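Local coordinates for protein peptidase, zinc-dependent (Methanocorpusculum labreanum, PDB 3LMC) that probably hydrolyses peptide bonds as a zinc-dependent metallopeptidase of family M54, and carries a second metal site occupied by iron, at residues M62-M67 with L115-V120; Y168-L173 with D177-Y182; S16-E21 with A138-I143. All coordinates share one frame; numbering follows the deposited sequence.

Interaction 1 of 3, residues M62-M67 with L115-V120; sequences MFRRRM and LGVAIV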
loop_
_atom_site.group_PDB
_atom_site.type_symbol
_atom_site.label_atom_id
_atom_site.label_comp_id
_atom_site.label_asym_id
_atom_site.label_seq_id
_atom_site.Cartn_x
_atom_site.Cartn_y
_atom_site.Cartn_z
HETATM N N MSE A 62 -0.140 2.583 15.191
HETATM C CA MSE A 62 -0.888 2.940 16.396
HETATM C C MSE A 62 -2.385 2.682 16.251
HETATM O O MSE A 62 -3.034 2.198 17.179
HETATM C CB MSE A 62 -0.661 4.401 16.750
HETATM C CG MSE A 62 0.778 4.730 17.081
HETATM SE SE MSE A 62 0.829 6.496 17.870
HETATM C CE MSE A 62 -0.899 6.401 18.817
ATOM N N PHE A 63 -2.930 3.011 15.084
ATOM C CA PHE A 63 -4.345 2.781 14.819
ATOM C C PHE A 63 -4.698 1.289 14.885
ATOM O O PHE A 63 -5.694 0.892 15.502
ATOM C CB PHE A 63 -4.734 3.348 13.443
ATOM C CG PHE A 63 -6.170 3.167 13.114
ATOM C CD1 PHE A 63 -7.127 4.029 13.643
ATOM C CD2 PHE A 63 -6.578 2.130 12.284
ATOM C CE1 PHE A 63 -8.476 3.865 13.339
ATOM C CE2 PHE A 63 -7.927 1.960 11.973
ATOM C CZ PHE A 63 -8.874 2.829 12.505
ATOM N N ARG A 64 -3.892 0.463 14.232
ATOM C CA ARG A 64 -4.122 -0.974 14.283
ATOM C C ARG A 64 -4.136 -1.474 15.734
ATOM O O ARG A 64 -5.056 -2.181 16.143
ATOM C CB ARG A 64 -3.046 -1.718 13.497
ATOM C CG ARG A 64 -3.163 -3.246 13.556
ATOM C CD ARG A 64 -2.046 -3.895 12.726
ATOM N NE ARG A 64 -0.762 -3.375 13.169
ATOM C CZ ARG A 64 0.299 -3.211 12.389
ATOM N NH1 ARG A 64 0.252 -3.568 11.110
ATOM N NH2 ARG A 64 1.411 -2.698 12.900
ATOM N N ARG A 65 -3.124 -1.101 16.511
ATOM C CA ARG A 65 -3.020 -1.615 17.875
ATOM C C ARG A 65 -4.225 -1.190 18.714
ATOM O O ARG A 65 -4.700 -1.942 19.570
ATOM C CB ARG A 65 -1.721 -1.169 18.541
ATOM C CG ARG A 65 -1.640 -1.539 20.018
ATOM C CD ARG A 65 -0.210 -1.531 20.519
ATOM N NE ARG A 65 0.416 -0.216 20.387
ATOM C CZ ARG A 65 1.175 0.157 19.358
ATOM N NH1 ARG A 65 1.401 -0.681 18.353
ATOM N NH2 ARG A 65 1.709 1.373 19.336
ATOM N N ARG A 66 -4.720 0.016 18.445
ATOM C CA ARG A 66 -5.857 0.591 19.161
ATOM C C ARG A 66 -7.185 -0.011 18.672
ATOM O O ARG A 66 -8.217 0.155 19.323
ATOM C CB ARG A 66 -5.839 2.124 18.997
ATOM C CG ARG A 66 -6.997 2.886 19.620
ATOM C CD ARG A 66 -6.832 4.402 19.454
ATOM N NE ARG A 66 -7.111 4.855 18.086
ATOM C CZ ARG A 66 -8.244 5.442 17.707
ATOM N NH1 ARG A 66 -9.220 5.670 18.592
ATOM N NH2 ARG A 66 -8.401 5.817 16.441
HETATM N N MSE A 67 -7.160 -0.737 17.552
HETATM C CA MSE A 67 -8.406 -1.211 16.923
HETATM C C MSE A 67 -8.534 -2.730 16.740
HETATM O O MSE A 67 -8.669 -3.205 15.617
HETATM C CB MSE A 67 -8.623 -0.516 15.570
HETATM C CG MSE A 67 -8.854 0.995 15.648
HETATM SE SE MSE A 67 -10.473 1.484 16.688
HETATM C CE MSE A 67 -11.837 1.077 15.390
ATOM N N LEU A 115 7.071 -2.778 11.227
ATOM C CA LEU A 115 5.737 -2.652 11.825
ATOM C C LEU A 115 4.592 -3.198 10.947
ATOM O O LEU A 115 3.406 -2.992 11.249
ATOM C CB LEU A 115 5.438 -1.204 12.196
ATOM C CG LEU A 115 6.381 -0.517 13.175
ATOM C CD1 LEU A 115 5.873 0.898 13.469
ATOM C CD2 LEU A 115 6.535 -1.326 14.460
ATOM N N GLY A 116 4.929 -3.914 9.881
ATOM C CA GLY A 116 3.896 -4.489 9.034
ATOM C C GLY A 116 2.861 -3.474 8.561
ATOM O O GLY A 116 1.668 -3.776 8.517
ATOM N N VAL A 117 3.301 -2.264 8.216
ATOM C CA VAL A 117 2.393 -1.273 7.620
ATOM C C VAL A 117 2.989 -0.688 6.352
ATOM O O VAL A 117 4.196 -0.457 6.279
ATOM C CB VAL A 117 2.086 -0.098 8.572
ATOM C CG1 VAL A 117 1.177 -0.554 9.734
ATOM C CG2 VAL A 117 3.403 0.545 9.083
ATOM N N ALA A 118 2.138 -0.433 5.362
ATOM C CA ALA A 118 2.582 0.143 4.103
ATOM C C ALA A 118 1.541 1.133 3.601
ATOM O O ALA A 118 0.415 1.186 4.113
ATOM C CB ALA A 118 2.826 -0.953 3.067
ATOM N N ILE A 119 1.913 1.920 2.599
ATOM C CA ILE A 119 1.020 2.950 2.088
ATOM C C ILE A 119 1.216 3.139 0.590
ATOM O O ILE A 119 2.340 3.028 0.093
ATOM C CB ILE A 119 1.251 4.307 2.826
ATOM C CG1 ILE A 119 0.161 5.325 2.486
ATOM C CG2 ILE A 119 2.617 4.882 2.492
ATOM C CD1 ILE A 119 0.175 6.580 3.427
ATOM N N VAL A 120 0.124 3.394 -0.130
ATOM C CA VAL A 120 0.221 3.817 -1.524
ATOM C C VAL A 120 -0.682 5.023 -1.751
ATOM O O VAL A 120 -1.773 5.115 -1.170
ATOM C CB VAL A 120 -0.139 2.701 -2.516
ATOM C CG1 VAL A 120 -1.446 2.018 -2.126
ATOM C CG2 VAL A 120 -0.248 3.280 -3.936
#
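Arg64, on the last turn of helix 53-66, bonds through its guanidinium to the backbone carbonyls of the turn that leads into strand 117-120, at the hairpin between the antiparallel strands 106-112 and 117-120 of the mixed sheet. The turn closes with a G1 beta bulge, in which Gly116 and Val117 both face Tyr112; Gly116 has the positive phi (53°) expected of the glycine there. With CG anti to the backbone N and the chain bent only at chi3 (54°), Arg64 carries its guanidinium out to the carbonyls of the turn. Arg64 NH2 reaches Leu115 O at 2.6 Å, in the carbonyl plane, while NH1 adds a weak second bond to the same oxygen. Arg64 NH1 also donates to Gly116 O at 3.0 Å. Outside the turn, Asn85 OD1 accepts from NE, Glu89 O from NH1, and Asp61 pairs with NH2 in a salt bridge. This buried guanidinium is thus held by several acceptors that would fix its rotation and help balance its charge. Val117 contributes a methyl, its CG1 3.4 Å from Arg64 NH1, coming in obliquely. Gly116 O lies exactly in the guanidinium plane, yet NH1 sits well above the plane of that carbonyl.

Interaction 2 of 3, residues Y168-L173 with D177-Y182; sequences YCPRNL and DRKRKY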
loop_
_atom_site.group_PDB
_atom_site.type_symbol
_atom_site.label_atom_id
_atom_site.label_comp_id
_atom_site.label_asym_id
_atom_site.label_seq_id
_atom_site.Cartn_x
_atom_site.Cartn_y
_atom_site.Cartn_z
ATOM N N TYR A 168 10.325 -4.383 -8.726
ATOM C CA TYR A 168 11.168 -3.372 -9.338
ATOM C C TYR A 168 10.760 -2.004 -8.804
ATOM O O TYR A 168 9.575 -1.749 -8.582
ATOM C CB TYR A 168 11.002 -3.412 -10.854
ATOM C CG TYR A 168 11.803 -2.363 -11.586
ATOM C CD1 TYR A 168 11.186 -1.245 -12.132
ATOM C CD2 TYR A 168 13.175 -2.498 -11.747
ATOM C CE1 TYR A 168 11.916 -0.282 -12.800
ATOM C CE2 TYR A 168 13.909 -1.540 -12.412
ATOM C CZ TYR A 168 13.275 -0.437 -12.939
ATOM O OH TYR A 168 14.001 0.521 -13.608
ATOM N N CYS A 169 11.728 -1.124 -8.581
ATOM C CA CYS A 169 11.418 0.213 -8.078
ATOM C C CYS A 169 11.352 1.201 -9.234
ATOM O O CYS A 169 12.370 1.484 -9.861
ATOM C CB CYS A 169 12.453 0.671 -7.043
ATOM S SG CYS A 169 12.000 2.227 -6.197
ATOM N N PRO A 170 10.145 1.722 -9.521
ATOM C CA PRO A 170 9.890 2.627 -10.655
ATOM C C PRO A 170 10.418 4.033 -10.393
ATOM O O PRO A 170 10.105 4.607 -9.350
ATOM C CB PRO A 170 8.354 2.686 -10.732
ATOM C CG PRO A 170 7.836 1.737 -9.672
ATOM C CD PRO A 170 8.945 1.525 -8.691
ATOM N N ARG A 171 11.185 4.590 -11.324
ATOM C CA ARG A 171 11.650 5.970 -11.184
ATOM C C ARG A 171 10.535 6.962 -11.495
ATOM O O ARG A 171 10.503 8.072 -10.957
ATOM C CB ARG A 171 12.859 6.233 -12.084
ATOM C CG ARG A 171 14.111 5.478 -11.654
ATOM C CD ARG A 171 15.362 5.982 -12.361
ATOM N NE ARG A 171 15.319 5.777 -13.808
ATOM C CZ ARG A 171 15.605 4.626 -14.409
ATOM N NH1 ARG A 171 15.942 3.565 -13.690
ATOM N NH2 ARG A 171 15.550 4.533 -15.731
ATOM N N ASN A 172 9.614 6.547 -12.358
ATOM C CA ASN A 172 8.524 7.408 -12.792
ATOM C C ASN A 172 7.314 6.594 -13.246
ATOM O O ASN A 172 7.335 5.366 -13.204
ATOM C CB ASN A 172 9.011 8.332 -13.909
ATOM C CG ASN A 172 9.706 7.572 -15.029
ATOM O OD1 ASN A 172 9.231 6.520 -15.472
ATOM N ND2 ASN A 172 10.827 8.107 -15.500
ATOM N N LEU A 173 6.267 7.278 -13.690
ATOM C CA LEU A 173 5.023 6.606 -14.048
ATOM C C LEU A 173 5.120 5.680 -15.264
ATOM O O LEU A 173 4.443 4.648 -15.314
ATOM C CB LEU A 173 3.892 7.606 -14.254
ATOM C CG LEU A 173 2.555 6.888 -14.097
ATOM C CD1 LEU A 173 2.530 6.182 -12.752
ATOM C CD2 LEU A 173 1.391 7.854 -14.228
ATOM N N ASP A 177 4.187 1.709 -15.304
ATOM C CA ASP A 177 3.233 1.117 -16.236
ATOM C C ASP A 177 3.850 -0.070 -16.980
ATOM O O ASP A 177 3.132 -0.970 -17.420
ATOM C CB ASP A 177 2.706 2.168 -17.221
ATOM C CG ASP A 177 1.671 3.099 -16.596
ATOM O OD1 ASP A 177 1.163 2.788 -15.493
ATOM O OD2 ASP A 177 1.359 4.140 -17.218
ATOM N N ARG A 178 5.175 -0.069 -17.121
ATOM C CA ARG A 178 5.874 -1.175 -17.778
ATOM C C ARG A 178 5.962 -2.407 -16.877
ATOM O O ARG A 178 6.138 -3.528 -17.367
ATOM C CB ARG A 178 7.281 -0.771 -18.226
ATOM C CG ARG A 178 7.318 0.219 -19.395
ATOM C CD ARG A 178 8.758 0.433 -19.859
ATOM N NE ARG A 178 8.891 1.581 -20.747
ATOM C CZ ARG A 178 9.414 2.753 -20.392
ATOM N NH1 ARG A 178 9.868 2.936 -19.159
ATOM N NH2 ARG A 178 9.490 3.740 -21.275
ATOM N N LYS A 179 5.857 -2.210 -15.567
ATOM C CA LYS A 179 5.840 -3.365 -14.665
ATOM C C LYS A 179 4.625 -4.211 -15.014
ATOM O O LYS A 179 3.628 -3.688 -15.504
ATOM C CB LYS A 179 5.782 -2.936 -13.206
ATOM C CG LYS A 179 6.959 -2.091 -12.765
ATOM C CD LYS A 179 6.690 -1.506 -11.399
ATOM C CE LYS A 179 6.776 -2.552 -10.311
ATOM N NZ LYS A 179 6.378 -1.960 -8.995
ATOM N N ARG A 180 4.723 -5.516 -14.801
ATOM C CA ARG A 180 3.600 -6.416 -15.057
ATOM C C ARG A 180 3.025 -6.896 -13.731
ATOM O O ARG A 180 3.655 -6.736 -12.683
ATOM C CB ARG A 180 4.026 -7.623 -15.894
ATOM C CG ARG A 180 4.230 -7.340 -17.382
ATOM C CD ARG A 180 5.484 -6.521 -17.623
ATOM N NE ARG A 180 6.005 -6.703 -18.975
ATOM C CZ ARG A 180 5.882 -5.813 -19.955
ATOM N NH1 ARG A 180 5.255 -4.663 -19.742
ATOM N NH2 ARG A 180 6.391 -6.074 -21.150
ATOM N N LYS A 181 1.815 -7.448 -13.775
ATOM C CA LYS A 181 1.211 -8.009 -12.578
ATOM C C LYS A 181 1.836 -9.382 -12.393
ATOM O O LYS A 181 1.260 -10.403 -12.777
ATOM C CB LYS A 181 -0.319 -8.074 -12.707
ATOM C CG LYS A 181 -0.990 -6.689 -12.588
ATOM C CD LYS A 181 -2.438 -6.699 -13.018
ATOM C CE LYS A 181 -2.953 -5.270 -13.215
ATOM N NZ LYS A 181 -4.249 -5.225 -13.959
ATOM N N TYR A 182 3.015 -9.389 -11.779
ATOM C CA TYR A 182 3.968 -10.479 -11.948
ATOM C C TYR A 182 5.055 -10.411 -10.880
ATOM O O TYR A 182 5.712 -9.386 -10.719
ATOM C CB TYR A 182 4.611 -10.330 -13.340
ATOM C CG TYR A 182 5.733 -11.285 -13.684
ATOM C CD1 TYR A 182 5.485 -12.635 -13.873
ATOM C CD2 TYR A 182 7.037 -10.826 -13.872
ATOM C CE1 TYR A 182 6.501 -13.515 -14.213
ATOM C CE2 TYR A 182 8.072 -11.706 -14.211
ATOM C CZ TYR A 182 7.791 -13.048 -14.379
ATOM O OH TYR A 182 8.787 -13.940 -14.716
#
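The backbone of 168-172 is a loop leading into helix 173-178, with Tyr168 nearest Lys179 (CA atoms 7.5 Å apart) and Leu173 nearest Asp177, whose N donates to Leu173 O over 3.0 Å, the i+4 to i helical bond. Asn172 is the N-cap, its OD1 accepting from Glu175 N. On Asp177, CG stands beside the backbone N (chi1 -76°), which brings Asp177 CG within 3.4 Å of Leu173 O; its OD2 is paired with Arg142 of helix 136-154, and the side chain of Leu173 packs against the same arginine. The link to the loop is made by Lys179, just past the helix. Its chain bends at chi3 (73°) and passes Pro170 at about a right angle, Lys179 CD lying 3.8 Å from Pro170 CG. Lys179 NZ then comes within 3.2 Å of Tyr168 O, a weak bond; its stronger partner is Ile166 O, so two backbone carbonyls accept from the lysine nitrogen. CG of Lys179 also approaches the Tyr168 ring obliquely, and the lysine side chain touches His149. The nearest side-chain atoms of Pro170 are about 6 Å from the zinc, those of Tyr168 about 7 Å from the iron. The segments therefore lie between the zinc site, formed by His149 and His153 of the HExxH motif and by His159, and the four-cysteine iron site of Cys160, Cys165, Cys184 and Cys187.

Interaction 3 of 3, residues S16-E21 with A138-I143; sequences SRPVSE and ALIDRI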
loop_
_atom_site.group_PDB
_atom_site.type_symbol
_atom_site.label_atom_id
_atom_site.label_comp_id
_atom_site.label_asym_id
_atom_site.label_seq_id
_atom_site.Cartn_x
_atom_site.Cartn_y
_atom_site.Cartn_z
ATOM N N SER A 16 -12.226 0.025 -5.201
ATOM C CA SER A 16 -11.814 -0.745 -4.012
ATOM C C SER A 16 -11.786 -2.229 -4.268
ATOM O O SER A 16 -10.768 -2.896 -4.062
ATOM C CB SER A 16 -12.772 -0.507 -2.842
ATOM O OG SER A 16 -12.388 0.643 -2.123
ATOM N N ARG A 17 -12.930 -2.753 -4.682
ATOM C CA ARG A 17 -13.089 -4.191 -4.801
ATOM C C ARG A 17 -12.112 -4.799 -5.818
ATOM O O ARG A 17 -11.383 -5.732 -5.484
ATOM C CB ARG A 17 -14.537 -4.534 -5.130
ATOM C CG ARG A 17 -14.811 -6.007 -5.273
ATOM C CD ARG A 17 -16.262 -6.212 -5.658
ATOM N NE ARG A 17 -16.584 -7.613 -5.891
ATOM C CZ ARG A 17 -17.781 -8.040 -6.272
ATOM N NH1 ARG A 17 -18.764 -7.165 -6.455
ATOM N NH2 ARG A 17 -17.998 -9.336 -6.468
ATOM N N PRO A 18 -12.071 -4.259 -7.054
ATOM C CA PRO A 18 -11.125 -4.794 -8.043
ATOM C C PRO A 18 -9.685 -4.761 -7.544
ATOM O O PRO A 18 -8.952 -5.734 -7.710
ATOM C CB PRO A 18 -11.281 -3.845 -9.249
ATOM C CG PRO A 18 -12.585 -3.203 -9.067
ATOM C CD PRO A 18 -12.822 -3.106 -7.583
ATOM N N VAL A 19 -9.275 -3.651 -6.944
ATOM C CA VAL A 19 -7.923 -3.569 -6.401
ATOM C C VAL A 19 -7.663 -4.657 -5.349
ATOM O O VAL A 19 -6.641 -5.353 -5.375
ATOM C CB VAL A 19 -7.640 -2.190 -5.797
ATOM C CG1 VAL A 19 -6.347 -2.239 -4.959
ATOM C CG2 VAL A 19 -7.534 -1.158 -6.917
ATOM N N SER A 20 -8.597 -4.802 -4.421
ATOM C CA SER A 20 -8.543 -5.876 -3.441
ATOM C C SER A 20 -8.377 -7.254 -4.111
ATOM O O SER A 20 -7.577 -8.074 -3.673
ATOM C CB SER A 20 -9.839 -5.868 -2.631
ATOM O OG SER A 20 -9.840 -6.928 -1.700
ATOM N N GLU A 21 -9.143 -7.514 -5.167
ATOM C CA GLU A 21 -9.173 -8.854 -5.769
ATOM C C GLU A 21 -7.914 -9.166 -6.562
ATOM O O GLU A 21 -7.425 -10.290 -6.519
ATOM C CB GLU A 21 -10.437 -9.037 -6.632
ATOM C CG GLU A 21 -11.707 -9.035 -5.782
ATOM C CD GLU A 21 -12.973 -8.911 -6.594
ATOM O OE1 GLU A 21 -12.893 -8.961 -7.843
ATOM O OE2 GLU A 21 -14.053 -8.771 -5.976
ATOM N N ALA A 138 -6.671 1.867 -15.809
ATOM C CA ALA A 138 -5.281 2.267 -15.610
ATOM C C ALA A 138 -4.999 2.484 -14.130
ATOM O O ALA A 138 -3.971 2.051 -13.632
ATOM C CB ALA A 138 -4.939 3.529 -16.395
ATOM N N LEU A 139 -5.910 3.155 -13.429
ATOM C CA LEU A 139 -5.651 3.470 -12.029
ATOM C C LEU A 139 -5.614 2.209 -11.162
ATOM O O LEU A 139 -4.788 2.113 -10.252
ATOM C CB LEU A 139 -6.669 4.463 -11.465
ATOM C CG LEU A 139 -6.348 4.896 -10.023
ATOM C CD1 LEU A 139 -4.879 5.344 -9.876
ATOM C CD2 LEU A 139 -7.313 5.997 -9.521
ATOM N N ILE A 140 -6.518 1.263 -11.432
ATOM C CA ILE A 140 -6.503 -0.047 -10.769
ATOM C C ILE A 140 -5.168 -0.753 -11.039
ATOM O O ILE A 140 -4.503 -1.242 -10.117
ATOM C CB ILE A 140 -7.667 -0.941 -11.274
ATOM C CG1 ILE A 140 -9.023 -0.363 -10.854
ATOM C CG2 ILE A 140 -7.510 -2.392 -10.757
ATOM C CD1 ILE A 140 -10.225 -1.001 -11.568
ATOM N N ASP A 141 -4.761 -0.791 -12.306
ATOM C CA ASP A 141 -3.482 -1.401 -12.669
ATOM C C ASP A 141 -2.366 -0.845 -11.809
ATOM O O ASP A 141 -1.549 -1.595 -11.276
ATOM C CB ASP A 141 -3.099 -1.104 -14.113
ATOM C CG ASP A 141 -3.970 -1.818 -15.117
ATOM O OD1 ASP A 141 -4.647 -2.798 -14.749
ATOM O OD2 ASP A 141 -3.965 -1.385 -16.287
ATOM N N ARG A 142 -2.300 0.479 -11.729
ATOM C CA ARG A 142 -1.188 1.137 -11.050
ATOM C C ARG A 142 -1.192 0.900 -9.547
ATOM O O ARG A 142 -0.153 0.552 -8.972
ATOM C CB ARG A 142 -1.187 2.628 -11.373
ATOM C CG ARG A 142 -0.886 2.893 -12.836
ATOM C CD ARG A 142 -1.205 4.352 -13.215
ATOM N NE ARG A 142 -0.792 4.624 -14.582
ATOM C CZ ARG A 142 -1.418 5.466 -15.404
ATOM N NH1 ARG A 142 -2.498 6.130 -14.998
ATOM N NH2 ARG A 142 -0.967 5.629 -16.643
ATOM N N ILE A 143 -2.356 1.043 -8.915
ATOM C CA ILE A 143 -2.455 0.807 -7.469
ATOM C C ILE A 143 -2.124 -0.629 -7.094
ATOM O O ILE A 143 -1.519 -0.882 -6.061
ATOM C CB ILE A 143 -3.851 1.109 -6.919
ATOM C CG1 ILE A 143 -4.222 2.568 -7.197
ATOM C CG2 ILE A 143 -3.910 0.802 -5.405
ATOM C CD1 ILE A 143 -5.595 2.958 -6.674
#
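Ile140 points at helix 16-27 from helix 136-154 and meets Val19, which is set off to the side, methyl to methyl: Val19 CG2 lies 4.0 Å from Ile140 CG2, the two side chains meeting at a slant. Val19 works with both of its methyls. CG2, beside the backbone N, goes to Ile140, whereas Val19 CG1, anti to that N (chi1 167°), reaches Ile143 CG2 at 3.9 Å, one turn further along the other helix. There the two side chains cross at about a right angle. The longer arm of Ile140 turns to Pro18 instead: with CG1 beside the backbone N and the chain extended beyond it (chi2 167°), Ile140 CD1 arrives at Pro18 CB, 3.8 Å away, again nearly perpendicular to the proline side chain. This is apolar helix-helix packing, the short segments 9.5 Å apart between axes and crossing at -39°. Both helices lie against the mixed sheet, where Trp7 of strand 3-7 touches both Val19 and Ile143, and Leu5 packs on Val19 too. Helix 136-154 carries the HExxH zinc motif further on, the side chains of Ile143 and His149 being about 10 Å apart. Leu15 touches Ile140, and Pro122 lies against Ile143. Within helix 16-27, Arg17 NE forms a salt bridge with Glu21 OE2 over 2.8 Å, the oxygen met on its syn side near the guanidinium plane.

How the interactions relate
Interactions 1 and 3 lie on opposite sides of the chain's centre, their centres about 21 Å apart, but they touch where Val120 CG1 of strand 117-120 packs on Ile143 CG2 of helix 136-154, the elements that follow each other in the chain. Interaction 1 is nested within the loop that interaction 3 closes; interaction 2 comes after both. Centres of interactions 2 and 3 are about 15 Å apart, and the salt bridge from Lys181 to Asp141 joins them, together with a second one. Interaction 2 stays about 10 Å from interaction 1 at the nearest atoms. Helix 136-154, bearing zinc ligands His149 and His153, thus connects the sheet on one side with the metal-site loops on the other.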